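Bacterioferritin (Mycobacterium tuberculosis, PDB 3UOI) probably stores iron by oxidising ferrous ions with dioxygen and depositing them as a ferric mineral inside a hollow, heme-binding shell of 24 subunits. Local coordinates at residues A[26-31]-A[48-53]; A[91-96]-A[134-139]; A[19-24]-A[55-60]. All coordinates share one frame; numbering follows the deposited sequence.

Contact 1. Residues A[26-31]-A[48-53]; sequences QYFLHS and AESFDE. With HEM (protoporphyrin IX containing Fe), chain B.
The ring of Phe-28 carries a heme methyl over one face and meets Ser-50 and Phe-51 at its edge. HEM CMB sits 3.3 Å above the plane of Phe-28, over the centre of the ring, a CH-pi type of approach. Near the same plane, Ser-50 OG lies 3.6 Å from Phe-28 CD1 and also borders the edge of the Phe-51 ring. The two phenylalanines meet through their CE1 atoms, 4.2 Å apart, and Phe-51 CZ reaches HEM C2A at 3.7 Å. Chi1 of Phe-28 (-165°) sets its CG anti to the backbone N, beside the carbonyl carbon. Tyr-27 instead offers its edge to the second helix: CE2 approaches Glu-53 OE1 in the ring plane at 3.8 Å, with ring and carboxylate planes 84° apart, while CD2 comes near Glu-49 O. Between these rings the backbones come close at Ser-50, consistent with its small side chain; its CB packs on Tyr-27 CB at 3.6 Å, and the antiparallel axes approach to 8.1 Å. Ser-50 OG is hydrogen-bonded to Arg-47 O on its own helix, so the hydroxyl is satisfied beside the aromatic edges. Glu-53, a predicted ligand of both irons, has its OE2 hydrogen-bonded to His-56 ND1. One helix pair thus presents two chemistries: an apolar aromatic wall on the side of the porphyrin, and a carboxylate on the side of the probable ferroxidase centre.

Contact 2. Residues A[91-96]-A[134-139]; sequences ADLAIE and DYLETQ
Leu-136 points into helix 85-112 and packs between Asp-92 and Leu-93. Its CB lies 3.8 Å from Leu-93 CG, and the two leucines slide past each other in opposite directions. The tight part of the contact continues onto the aliphatic portion of Glu-137, whose CG rests 3.6 Å from Leu-93 CD2, the two side chains crossing at about a right angle. Leu-136 CG is anti to the carbonyl carbon (chi1 -67°), and beyond it CD1 touches Asp-92 CB at 3.8 Å. The carboxylate of Glu-96, a predicted iron ligand, comes at a slant toward the same methyl, but the modelled separation there is too short to be trusted. The junction is therefore buried and mainly apolar, although acidic side chains flank it.

The looser side is the carboxylate end of Glu-137, a partly exposed residue. This end leaves the apolar core, OE2 pairing with Tyr-97 OH and OE1 with the backbone N of Met-3 of a neighbouring subunit. Tyr-135 and Gln-139 take no part in the interhelical packing. Gln-139 NE2 donates to Tyr-135 O over 2.9 Å, nearly in its own amide plane, and that carbonyl also accepts the backbone N of Gln-139.

The segment axes are 9.7 Å apart and inclined at 149°, an antiparallel pairing of helices 85-112 and 116-146 within the ferritin four-helix bundle. On the flank toward helix 7-36, Asp-92 OD2 accepts Gln-26 NE2, and Tyr-27 packs on Asp-92 and Glu-96. Elsewhere on helix 116-146, Thr-138 and Tyr-135 pack on Trp-37 and Pro-160, both of a further subunit, distinct from the one supplying Met-3.

Contact 3. Residues A[19-24]-A[55-60]; sequences SELTAI and RHAEEI. With HEM (protoporphyrin IX containing Fe), chain B.
Glu-20 OE1 accepts a hydrogen bond from Gln-16 NE2 on its own helix and lies against His-56 across the interface, 3.7 Å from His-56 CB. The carboxylate and imidazole planes are 55° apart and the side chains cross obliquely, the carboxylate end coming against His-56 CB. Both ring nitrogens of His-56 have partners beyond the segments, ND1 with Glu-53 OE2 and NE2 with Asp-128 OD1; these bonds probably fix the rotation of the ring. Glu-20 bends at chi2 (-60°), which turns its CD toward His-56, while its CG meets Ile-60 CD1 at 3.9 Å.

Ala-57 provides the small surface at the middle of the helix pair. Its CB touches Glu-20 CB at 4.0 Å and Ile-24 CD1 at 4.1 Å, with Leu-21 CD2 slightly farther off. On the heme side, Leu-21 CD2 lies 3.7 Å from HEM CMC and Ile-24 CG2 reaches HEM CBB at 3.9 Å. Arg-55 starts away from 19-24; its NH1 lies 3.1 Å from the propionate oxygen HEM O2D, while its NH2 forms a salt bridge with Asp-52. Arg-55 NH1 of the second subunit is also hydrogen-bonded to the heme.

The helices, inclined at 157°, thus separate two environments: Glu-20 and His-56, predicted ligands of one ferroxidase iron, face the bundle interior, whereas Leu-21 and Ile-24 give the porphyrin an apolar bed and Arg-55 probably offsets a propionate charge.

Overall arrangement
Helix 7-36 runs from the N terminus and supplies 19-24 and then 26-31. The chain turns back into helix 40-66, where 48-53 closes contact 1 and 55-60 then closes contact 3, so the shorter loop lies within the longer in hairpin order. After a long connection, helix 85-112 begins contact 2, which helix 116-146 closes; it follows the others in series, and none cross. Contacts 1 and 3 share one helix pair, about 10 Å apart between centres, and both border the heme. Contact 2 joins the other pair, and Gln-26 with Asp-92 links the two helix pairs. All three contacts contribute residues to the predicted diiron site.

Contact 1. Residues A[26-31]-A[48-53]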
loop_
_atom_site.group_PDB
_atom_site.type_symbol
_atom_site.label_atom_id
_atom_site.label_comp_id
_atom_site.label_asym_id
_atom_site.label_seq_id
_atom_site.Cartn_x
_atom_site.Cartn_y
_atom_site.Cartn_z
ATOM N N GLN A 26 13.242 32.762 -35.949
ATOM C CA GLN A 26 12.126 33.643 -36.078
ATOM C C GLN A 26 11.069 33.265 -35.099
ATOM O O GLN A 26 10.590 34.108 -34.416
ATOM C CB GLN A 26 11.611 33.722 -37.508
ATOM C CG GLN A 26 10.480 34.688 -37.789
ATOM C CD GLN A 26 10.196 34.757 -39.248
ATOM O OE1 GLN A 26 11.034 35.116 -40.016
ATOM N NE2 GLN A 26 9.003 34.398 -39.632
ATOM N N TYR A 27 10.774 31.979 -35.012
ATOM C CA TYR A 27 9.735 31.487 -34.156
ATOM C C TYR A 27 10.044 31.733 -32.694
ATOM O O TYR A 27 9.211 32.120 -31.945
ATOM C CB TYR A 27 9.395 29.999 -34.411
ATOM C CG TYR A 27 8.827 29.626 -35.795
ATOM C CD1 TYR A 27 8.411 30.570 -36.684
ATOM C CD2 TYR A 27 8.725 28.330 -36.194
ATOM C CE1 TYR A 27 7.931 30.233 -37.939
ATOM C CE2 TYR A 27 8.229 27.991 -37.461
ATOM C CZ TYR A 27 7.845 28.951 -38.338
ATOM O OH TYR A 27 7.352 28.647 -39.609
ATOM N N PHE A 28 11.277 31.510 -32.327
ATOM C CA PHE A 28 11.621 31.689 -30.926
ATOM C C PHE A 28 11.479 33.110 -30.471
ATOM O O PHE A 28 10.787 33.351 -29.544
ATOM C CB PHE A 28 13.045 31.240 -30.616
ATOM C CG PHE A 28 13.329 31.073 -29.135
ATOM C CD1 PHE A 28 13.002 29.897 -28.470
ATOM C CD2 PHE A 28 13.920 32.070 -28.407
ATOM C CE1 PHE A 28 13.277 29.736 -27.124
ATOM C CE2 PHE A 28 14.182 31.890 -27.048
ATOM C CZ PHE A 28 13.861 30.727 -26.430
ATOM N N LEU A 29 12.105 34.028 -31.201
ATOM C CA LEU A 29 12.103 35.433 -30.845
ATOM C C LEU A 29 10.690 35.950 -30.835
ATOM O O LEU A 29 10.344 36.676 -30.003
ATOM C CB LEU A 29 12.981 36.266 -31.727
ATOM C CG LEU A 29 13.024 37.729 -31.373
ATOM C CD1 LEU A 29 13.843 38.014 -30.202
ATOM C CD2 LEU A 29 13.530 38.467 -32.509
ATOM N N HIS A 30 9.876 35.483 -31.751
ATOM C CA HIS A 30 8.473 35.825 -31.763
ATOM C C HIS A 30 7.757 35.370 -30.480
ATOM O O HIS A 30 6.974 36.099 -29.942
ATOM C CB HIS A 30 7.762 35.262 -32.985
ATOM C CG HIS A 30 7.845 36.135 -34.188
ATOM N ND1 HIS A 30 7.238 35.820 -35.372
ATOM C CD2 HIS A 30 8.475 37.302 -34.392
ATOM C CE1 HIS A 30 7.500 36.751 -36.257
ATOM N NE2 HIS A 30 8.253 37.659 -35.684
ATOM N N SER A 31 8.075 34.170 -30.015
ATOM C CA SER A 31 7.523 33.666 -28.772
ATOM C C SER A 31 7.934 34.479 -27.529
ATOM O O SER A 31 7.130 34.735 -26.678
ATOM C CB SER A 31 7.749 32.175 -28.605
ATOM O OG SER A 31 8.843 31.898 -27.864
ATOM N N ALA A 48 6.693 26.176 -28.864
ATOM C CA ALA A 48 6.565 24.792 -29.238
ATOM C C ALA A 48 6.833 24.698 -30.715
ATOM O O ALA A 48 7.365 23.752 -31.175
ATOM C CB ALA A 48 5.221 24.281 -28.909
ATOM N N GLU A 49 6.415 25.685 -31.468
ATOM C CA GLU A 49 6.679 25.656 -32.888
ATOM C C GLU A 49 8.196 25.745 -33.176
ATOM O O GLU A 49 8.703 25.080 -34.025
ATOM C CB GLU A 49 5.853 26.687 -33.645
ATOM C CG GLU A 49 4.339 26.522 -33.541
ATOM C CD GLU A 49 3.760 25.471 -34.447
ATOM O OE1 GLU A 49 4.486 24.841 -35.152
ATOM O OE2 GLU A 49 2.570 25.271 -34.449
ATOM N N SER A 50 8.897 26.573 -32.433
ATOM C CA SER A 50 10.313 26.718 -32.633
ATOM C C SER A 50 11.065 25.405 -32.315
ATOM O O SER A 50 11.999 25.067 -32.963
ATOM C CB SER A 50 10.871 27.927 -31.920
ATOM O OG SER A 50 11.225 27.641 -30.633
ATOM N N PHE A 51 10.594 24.726 -31.286
ATOM C CA PHE A 51 11.112 23.465 -30.833
ATOM C C PHE A 51 10.894 22.452 -31.898
ATOM O O PHE A 51 11.722 21.644 -32.128
ATOM C CB PHE A 51 10.527 23.055 -29.495
ATOM C CG PHE A 51 11.126 23.784 -28.326
ATOM C CD1 PHE A 51 11.408 25.101 -28.384
ATOM C CD2 PHE A 51 11.420 23.151 -27.198
ATOM C CE1 PHE A 51 11.945 25.759 -27.345
ATOM C CE2 PHE A 51 11.987 23.841 -26.152
ATOM C CZ PHE A 51 12.231 25.144 -26.248
ATOM N N ASP A 52 9.739 22.521 -32.553
ATOM C CA ASP A 52 9.419 21.602 -33.637
ATOM C C ASP A 52 10.377 21.823 -34.800
ATOM O O ASP A 52 10.834 20.871 -35.432
ATOM C CB ASP A 52 7.974 21.798 -34.097
ATOM C CG ASP A 52 6.967 21.247 -33.107
ATOM O OD1 ASP A 52 7.363 20.435 -32.244
ATOM O OD2 ASP A 52 5.779 21.625 -33.192
ATOM N N GLU A 53 10.679 23.089 -35.073
ATOM C CA GLU A 53 11.604 23.441 -36.142
ATOM C C GLU A 53 13.013 22.993 -35.776
ATOM O O GLU A 53 13.756 22.492 -36.621
ATOM C CB GLU A 53 11.579 24.949 -36.399
ATOM C CG GLU A 53 11.047 25.336 -37.769
ATOM C CD GLU A 53 10.028 24.346 -38.299
ATOM O OE1 GLU A 53 8.929 24.252 -37.714
ATOM O OE2 GLU A 53 10.326 23.664 -39.301
HETATM C CHA HEM B . 15.792 22.719 -26.819
HETATM C CHB HEM B . 16.451 27.472 -27.154
HETATM C CHC HEM B . 18.789 26.785 -31.321
HETATM C CHD HEM B . 18.355 21.988 -30.907
HETATM C C1A HEM B . 15.898 24.038 -26.434
HETATM C C2A HEM B . 15.684 24.621 -25.130
HETATM C C3A HEM B . 15.859 25.952 -25.264
HETATM C C4A HEM B . 16.183 26.237 -26.615
HETATM C CMA HEM B . 15.777 27.045 -24.189
HETATM C CAA HEM B . 15.318 23.768 -23.881
HETATM C CBA HEM B . 16.490 22.811 -23.620
HETATM C CGA HEM B . 16.949 22.692 -22.172
HETATM O O1A HEM B . 18.145 22.312 -21.882
HETATM O O2A HEM B . 16.108 22.962 -21.272
HETATM C C1B HEM B . 17.098 27.716 -28.354
HETATM C C2B HEM B . 17.318 29.024 -28.962
HETATM C C3B HEM B . 17.979 28.846 -30.099
HETATM C C4B HEM B . 18.175 27.406 -30.257
HETATM C CMB HEM B . 16.918 30.410 -28.391
HETATM C CAB HEM B . 18.402 30.032 -31.015
HETATM C CBB HEM B . 18.770 29.826 -32.273
HETATM C C1C HEM B . 18.904 25.432 -31.613
HETATM C C2C HEM B . 19.452 24.858 -32.839
HETATM C C3C HEM B . 19.348 23.520 -32.689
HETATM C C4C HEM B . 18.674 23.218 -31.432
HETATM C CMC HEM B . 20.055 25.657 -34.031
HETATM C CAC HEM B . 19.799 22.438 -33.669
HETATM C CBC HEM B . 19.205 21.252 -33.505
HETATM C C1D HEM B . 17.554 21.761 -29.814
HETATM C C2D HEM B . 17.013 20.477 -29.464
HETATM C C3D HEM B . 16.227 20.748 -28.195
HETATM C C4D HEM B . 16.380 22.120 -27.922
HETATM C CMD HEM B . 17.248 19.103 -30.177
HETATM C CAD HEM B . 15.456 19.774 -27.327
HETATM C CBD HEM B . 14.136 19.544 -28.044
HETATM C CGD HEM B . 13.305 18.715 -27.109
HETATM O O1D HEM B . 13.396 18.919 -25.857
HETATM O O2D HEM B . 12.570 17.851 -27.621
HETATM N NA HEM B . 16.170 25.064 -27.290
HETATM N NB HEM B . 17.606 26.736 -29.175
HETATM N NC HEM B . 18.457 24.392 -30.824
HETATM N ND HEM B . 17.128 22.751 -28.945
HETATM FE FE HEM B . 17.326 24.652 -29.095
#

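Contact 2. Residues A[91-96]-A[134-139]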
loop_
_atom_site.group_PDB
_atom_site.type_symbol
_atom_site.label_atom_id
_atom_site.label_comp_id
_atom_site.label_asym_id
_atom_site.label_seq_id
_atom_site.Cartn_x
_atom_site.Cartn_y
_atom_site.Cartn_z
ATOM N N ALA A 91 4.444 36.829 -41.037
ATOM C CA ALA A 91 5.833 36.544 -41.178
ATOM C C ALA A 91 6.106 35.048 -41.089
ATOM O O ALA A 91 6.906 34.521 -41.771
ATOM C CB ALA A 91 6.589 37.304 -40.141
ATOM N N ASP A 92 5.446 34.394 -40.168
ATOM C CA ASP A 92 5.600 32.977 -39.981
ATOM C C ASP A 92 5.015 32.213 -41.156
ATOM O O ASP A 92 5.535 31.247 -41.575
ATOM C CB ASP A 92 5.071 32.550 -38.630
ATOM C CG ASP A 92 5.896 33.114 -37.459
ATOM O OD1 ASP A 92 5.439 32.949 -36.376
ATOM O OD2 ASP A 92 6.941 33.720 -37.608
ATOM N N LEU A 93 3.919 32.717 -41.679
ATOM C CA LEU A 93 3.256 32.119 -42.806
ATOM C C LEU A 93 4.151 32.136 -43.994
ATOM O O LEU A 93 4.182 31.224 -44.713
ATOM C CB LEU A 93 1.972 32.842 -43.141
ATOM C CG LEU A 93 0.702 32.264 -42.551
ATOM C CD1 LEU A 93 -0.454 33.150 -42.817
ATOM C CD2 LEU A 93 0.451 30.943 -43.103
ATOM N N ALA A 94 4.871 33.213 -44.179
ATOM C CA ALA A 94 5.712 33.352 -45.341
ATOM C C ALA A 94 6.853 32.373 -45.447
ATOM O O ALA A 94 7.089 31.894 -46.470
ATOM C CB ALA A 94 6.179 34.793 -45.524
ATOM N N ILE A 95 7.549 32.111 -44.367
ATOM C CA ILE A 95 8.573 31.090 -44.321
ATOM C C ILE A 95 8.079 29.630 -44.518
ATOM O O ILE A 95 8.667 28.852 -45.192
ATOM C CB ILE A 95 9.434 31.245 -43.041
ATOM C CG1 ILE A 95 10.576 30.255 -43.051
ATOM C CG2 ILE A 95 8.635 31.077 -41.828
ATOM C CD1 ILE A 95 11.803 30.796 -42.530
ATOM N N GLU A 96 6.970 29.281 -43.926
ATOM C CA GLU A 96 6.382 27.995 -44.176
ATOM C C GLU A 96 5.977 27.845 -45.671
ATOM O O GLU A 96 6.161 26.809 -46.237
ATOM C CB GLU A 96 5.178 27.777 -43.273
ATOM C CG GLU A 96 5.396 28.017 -41.803
ATOM C CD GLU A 96 4.185 28.646 -41.210
ATOM O OE1 GLU A 96 3.121 28.597 -41.870
ATOM O OE2 GLU A 96 4.232 29.190 -40.104
ATOM N N ASP A 134 -2.015 26.022 -41.698
ATOM C CA ASP A 134 -3.437 25.910 -41.435
ATOM C C ASP A 134 -3.716 26.578 -40.084
ATOM O O ASP A 134 -4.568 27.381 -39.988
ATOM C CB ASP A 134 -3.909 24.459 -41.542
ATOM C CG ASP A 134 -5.378 24.246 -41.195
ATOM O OD1 ASP A 134 -6.163 25.122 -41.277
ATOM O OD2 ASP A 134 -5.738 23.137 -40.881
ATOM N N TYR A 135 -2.894 26.312 -39.092
ATOM C CA TYR A 135 -3.013 26.969 -37.807
ATOM C C TYR A 135 -2.839 28.467 -37.880
ATOM O O TYR A 135 -3.552 29.159 -37.267
ATOM C CB TYR A 135 -1.987 26.447 -36.823
ATOM C CG TYR A 135 -1.746 27.355 -35.654
ATOM C CD1 TYR A 135 -2.540 27.310 -34.536
ATOM C CD2 TYR A 135 -0.745 28.264 -35.688
ATOM C CE1 TYR A 135 -2.322 28.136 -33.497
ATOM C CE2 TYR A 135 -0.525 29.092 -34.675
ATOM C CZ TYR A 135 -1.306 29.043 -33.571
ATOM O OH TYR A 135 -1.036 29.907 -32.573
ATOM N N LEU A 136 -1.877 28.939 -38.629
ATOM C CA LEU A 136 -1.613 30.368 -38.767
ATOM C C LEU A 136 -2.671 31.244 -39.518
ATOM O O LEU A 136 -2.965 32.345 -39.103
ATOM C CB LEU A 136 -0.216 30.583 -39.324
ATOM C CG LEU A 136 0.981 30.188 -38.468
ATOM C CD1 LEU A 136 2.239 30.102 -39.245
ATOM C CD2 LEU A 136 1.173 31.132 -37.373
ATOM N N GLU A 137 -3.174 30.723 -40.628
ATOM C CA GLU A 137 -4.237 31.280 -41.415
ATOM C C GLU A 137 -5.542 31.310 -40.635
ATOM O O GLU A 137 -6.192 32.278 -40.651
ATOM C CB GLU A 137 -4.375 30.555 -42.761
ATOM C CG GLU A 137 -3.100 30.547 -43.582
ATOM C CD GLU A 137 -3.204 29.938 -44.941
ATOM O OE1 GLU A 137 -3.994 29.056 -45.156
ATOM O OE2 GLU A 137 -2.431 30.322 -45.778
ATOM N N THR A 138 -5.856 30.263 -39.892
ATOM C CA THR A 138 -6.990 30.259 -38.990
ATOM C C THR A 138 -6.859 31.364 -37.919
ATOM O O THR A 138 -7.817 31.948 -37.576
ATOM C CB THR A 138 -7.198 28.919 -38.310
ATOM O OG1 THR A 138 -7.661 27.972 -39.236
ATOM C CG2 THR A 138 -8.199 29.035 -37.200
ATOM N N GLN A 139 -5.676 31.647 -37.420
ATOM C CA GLN A 139 -5.535 32.751 -36.494
ATOM C C GLN A 139 -5.865 34.091 -37.170
ATOM O O GLN A 139 -6.549 34.902 -36.654
ATOM C CB GLN A 139 -4.156 32.795 -35.796
ATOM C CG GLN A 139 -3.679 31.534 -35.114
ATOM C CD GLN A 139 -4.748 30.802 -34.374
ATOM O OE1 GLN A 139 -5.124 31.197 -33.314
ATOM N NE2 GLN A 139 -5.235 29.751 -34.931
#

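Contact 3. Residues A[19-24]-A[55-60]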
loop_
_atom_site.group_PDB
_atom_site.type_symbol
_atom_site.label_atom_id
_atom_site.label_comp_id
_atom_site.label_asym_id
_atom_site.label_seq_id
_atom_site.Cartn_x
_atom_site.Cartn_y
_atom_site.Cartn_z
ATOM N N SER A 19 16.718 26.887 -43.938
ATOM C CA SER A 19 15.381 27.334 -43.716
ATOM C C SER A 19 14.923 27.060 -42.255
ATOM O O SER A 19 14.358 27.902 -41.639
ATOM C CB SER A 19 14.458 26.604 -44.686
ATOM O OG SER A 19 13.182 27.084 -44.638
ATOM N N GLU A 20 15.208 25.857 -41.767
ATOM C CA GLU A 20 14.836 25.468 -40.415
ATOM C C GLU A 20 15.530 26.350 -39.387
ATOM O O GLU A 20 14.927 26.739 -38.386
ATOM C CB GLU A 20 15.182 23.998 -40.166
ATOM C CG GLU A 20 14.464 23.027 -41.090
ATOM C CD GLU A 20 12.956 23.106 -40.958
ATOM O OE1 GLU A 20 12.255 22.352 -41.667
ATOM O OE2 GLU A 20 12.470 23.920 -40.146
ATOM N N LEU A 21 16.798 26.667 -39.631
ATOM C CA LEU A 21 17.527 27.488 -38.722
ATOM C C LEU A 21 16.902 28.884 -38.664
ATOM O O LEU A 21 16.782 29.449 -37.630
ATOM C CB LEU A 21 18.971 27.522 -39.120
ATOM C CG LEU A 21 19.628 26.175 -39.054
ATOM C CD1 LEU A 21 20.982 26.381 -39.419
ATOM C CD2 LEU A 21 19.586 25.698 -37.693
ATOM N N THR A 22 16.496 29.403 -39.794
ATOM C CA THR A 22 15.880 30.717 -39.823
ATOM C C THR A 22 14.576 30.701 -39.026
ATOM O O THR A 22 14.304 31.570 -38.256
ATOM C CB THR A 22 15.643 31.088 -41.278
ATOM O OG1 THR A 22 16.705 30.563 -42.052
ATOM C CG2 THR A 22 15.555 32.533 -41.507
ATOM N N ALA A 23 13.810 29.648 -39.229
ATOM C CA ALA A 23 12.542 29.440 -38.543
ATOM C C ALA A 23 12.678 29.275 -37.013
ATOM O O ALA A 23 11.843 29.721 -36.272
ATOM C CB ALA A 23 11.798 28.333 -39.123
ATOM N N ILE A 24 13.730 28.603 -36.584
ATOM C CA ILE A 24 13.926 28.429 -35.184
ATOM C C ILE A 24 14.088 29.802 -34.602
ATOM O O ILE A 24 13.369 30.176 -33.707
ATOM C CB ILE A 24 15.213 27.667 -34.896
ATOM C CG1 ILE A 24 15.039 26.185 -35.185
ATOM C CG2 ILE A 24 15.572 27.880 -33.501
ATOM C CD1 ILE A 24 16.243 25.468 -35.338
ATOM N N ARG A 55 13.810 20.508 -33.934
ATOM C CA ARG A 55 13.840 19.061 -34.105
ATOM C C ARG A 55 14.037 18.717 -35.574
ATOM O O ARG A 55 14.766 17.785 -35.914
ATOM C CB ARG A 55 12.547 18.432 -33.582
ATOM C CG ARG A 55 12.620 17.976 -32.134
ATOM C CD ARG A 55 11.498 17.005 -31.804
ATOM N NE ARG A 55 10.200 17.669 -31.745
ATOM C CZ ARG A 55 9.854 18.551 -30.812
ATOM N NH1 ARG A 55 10.711 18.878 -29.856
ATOM N NH2 ARG A 55 8.650 19.106 -30.836
ATOM N N HIS A 56 13.381 19.480 -36.445
ATOM C CA HIS A 56 13.501 19.275 -37.889
ATOM C C HIS A 56 14.971 19.510 -38.324
ATOM O O HIS A 56 15.501 18.773 -39.094
ATOM C CB HIS A 56 12.604 20.207 -38.655
ATOM C CG HIS A 56 11.176 19.821 -38.664
ATOM N ND1 HIS A 56 10.180 20.725 -38.897
ATOM C CD2 HIS A 56 10.573 18.633 -38.488
ATOM C CE1 HIS A 56 9.027 20.108 -38.877
ATOM N NE2 HIS A 56 9.235 18.840 -38.624
ATOM N N ALA A 57 15.596 20.538 -37.765
ATOM C CA ALA A 57 16.981 20.863 -38.058
ATOM C C ALA A 57 17.893 19.702 -37.634
ATOM O O ALA A 57 18.697 19.244 -38.407
ATOM C CB ALA A 57 17.357 22.084 -37.404
ATOM N N GLU A 58 17.697 19.176 -36.452
ATOM C CA GLU A 58 18.495 18.033 -36.040
ATOM C C GLU A 58 18.271 16.829 -36.948
ATOM O O GLU A 58 19.180 16.172 -37.308
ATOM C CB GLU A 58 18.165 17.623 -34.615
ATOM C CG GLU A 58 18.770 16.305 -34.170
ATOM C CD GLU A 58 18.818 16.116 -32.665
ATOM O OE1 GLU A 58 18.027 16.711 -31.977
ATOM O OE2 GLU A 58 19.640 15.370 -32.196
ATOM N N GLU A 59 17.043 16.561 -37.310
ATOM C CA GLU A 59 16.770 15.428 -38.156
ATOM C C GLU A 59 17.462 15.528 -39.509
ATOM O O GLU A 59 18.041 14.594 -39.953
ATOM C CB GLU A 59 15.277 15.172 -38.257
ATOM C CG GLU A 59 14.755 14.762 -36.916
ATOM C CD GLU A 59 13.288 14.517 -36.820
ATOM O OE1 GLU A 59 12.619 14.212 -37.803
ATOM O OE2 GLU A 59 12.816 14.593 -35.694
ATOM N N ILE A 60 17.413 16.688 -40.110
ATOM C CA ILE A 60 18.076 16.889 -41.400
ATOM C C ILE A 60 19.577 16.735 -41.253
ATOM O O ILE A 60 20.233 16.153 -42.079
ATOM C CB ILE A 60 17.724 18.236 -42.039
ATOM C CG1 ILE A 60 16.284 18.243 -42.431
ATOM C CG2 ILE A 60 18.470 18.477 -43.251
ATOM C CD1 ILE A 60 15.634 19.563 -42.364
HETATM C CHA HEM B . 15.792 22.719 -26.819
HETATM C CHB HEM B . 16.451 27.472 -27.154
HETATM C CHC HEM B . 18.789 26.785 -31.321
HETATM C CHD HEM B . 18.355 21.988 -30.907
HETATM C C1A HEM B . 15.898 24.038 -26.434
HETATM C C2A HEM B . 15.684 24.621 -25.130
HETATM C C3A HEM B . 15.859 25.952 -25.264
HETATM C C4A HEM B . 16.183 26.237 -26.615
HETATM C CMA HEM B . 15.777 27.045 -24.189
HETATM C CAA HEM B . 15.318 23.768 -23.881
HETATM C CBA HEM B . 16.490 22.811 -23.620
HETATM C CGA HEM B . 16.949 22.692 -22.172
HETATM O O1A HEM B . 18.145 22.312 -21.882
HETATM O O2A HEM B . 16.108 22.962 -21.272
HETATM C C1B HEM B . 17.098 27.716 -28.354
HETATM C C2B HEM B . 17.318 29.024 -28.962
HETATM C C3B HEM B . 17.979 28.846 -30.099
HETATM C C4B HEM B . 18.175 27.406 -30.257
HETATM C CMB HEM B . 16.918 30.410 -28.391
HETATM C CAB HEM B . 18.402 30.032 -31.015
HETATM C CBB HEM B . 18.770 29.826 -32.273
HETATM C C1C HEM B . 18.904 25.432 -31.613
HETATM C C2C HEM B . 19.452 24.858 -32.839
HETATM C C3C HEM B . 19.348 23.520 -32.689
HETATM C C4C HEM B . 18.674 23.218 -31.432
HETATM C CMC HEM B . 20.055 25.657 -34.031
HETATM C CAC HEM B . 19.799 22.438 -33.669
HETATM C CBC HEM B . 19.205 21.252 -33.505
HETATM C C1D HEM B . 17.554 21.761 -29.814
HETATM C C2D HEM B . 17.013 20.477 -29.464
HETATM C C3D HEM B . 16.227 20.748 -28.195
HETATM C C4D HEM B . 16.380 22.120 -27.922
HETATM C CMD HEM B . 17.248 19.103 -30.177
HETATM C CAD HEM B . 15.456 19.774 -27.327
HETATM C CBD HEM B . 14.136 19.544 -28.044
HETATM C CGD HEM B . 13.305 18.715 -27.109
HETATM O O1D HEM B . 13.396 18.919 -25.857
HETATM O O2D HEM B . 12.570 17.851 -27.621
HETATM N NA HEM B . 16.170 25.064 -27.290
HETATM N NB HEM B . 17.606 26.736 -29.175
HETATM N NC HEM B . 18.457 24.392 -30.824
HETATM N ND HEM B . 17.128 22.751 -28.945
HETATM FE FE HEM B . 17.326 24.652 -29.095
#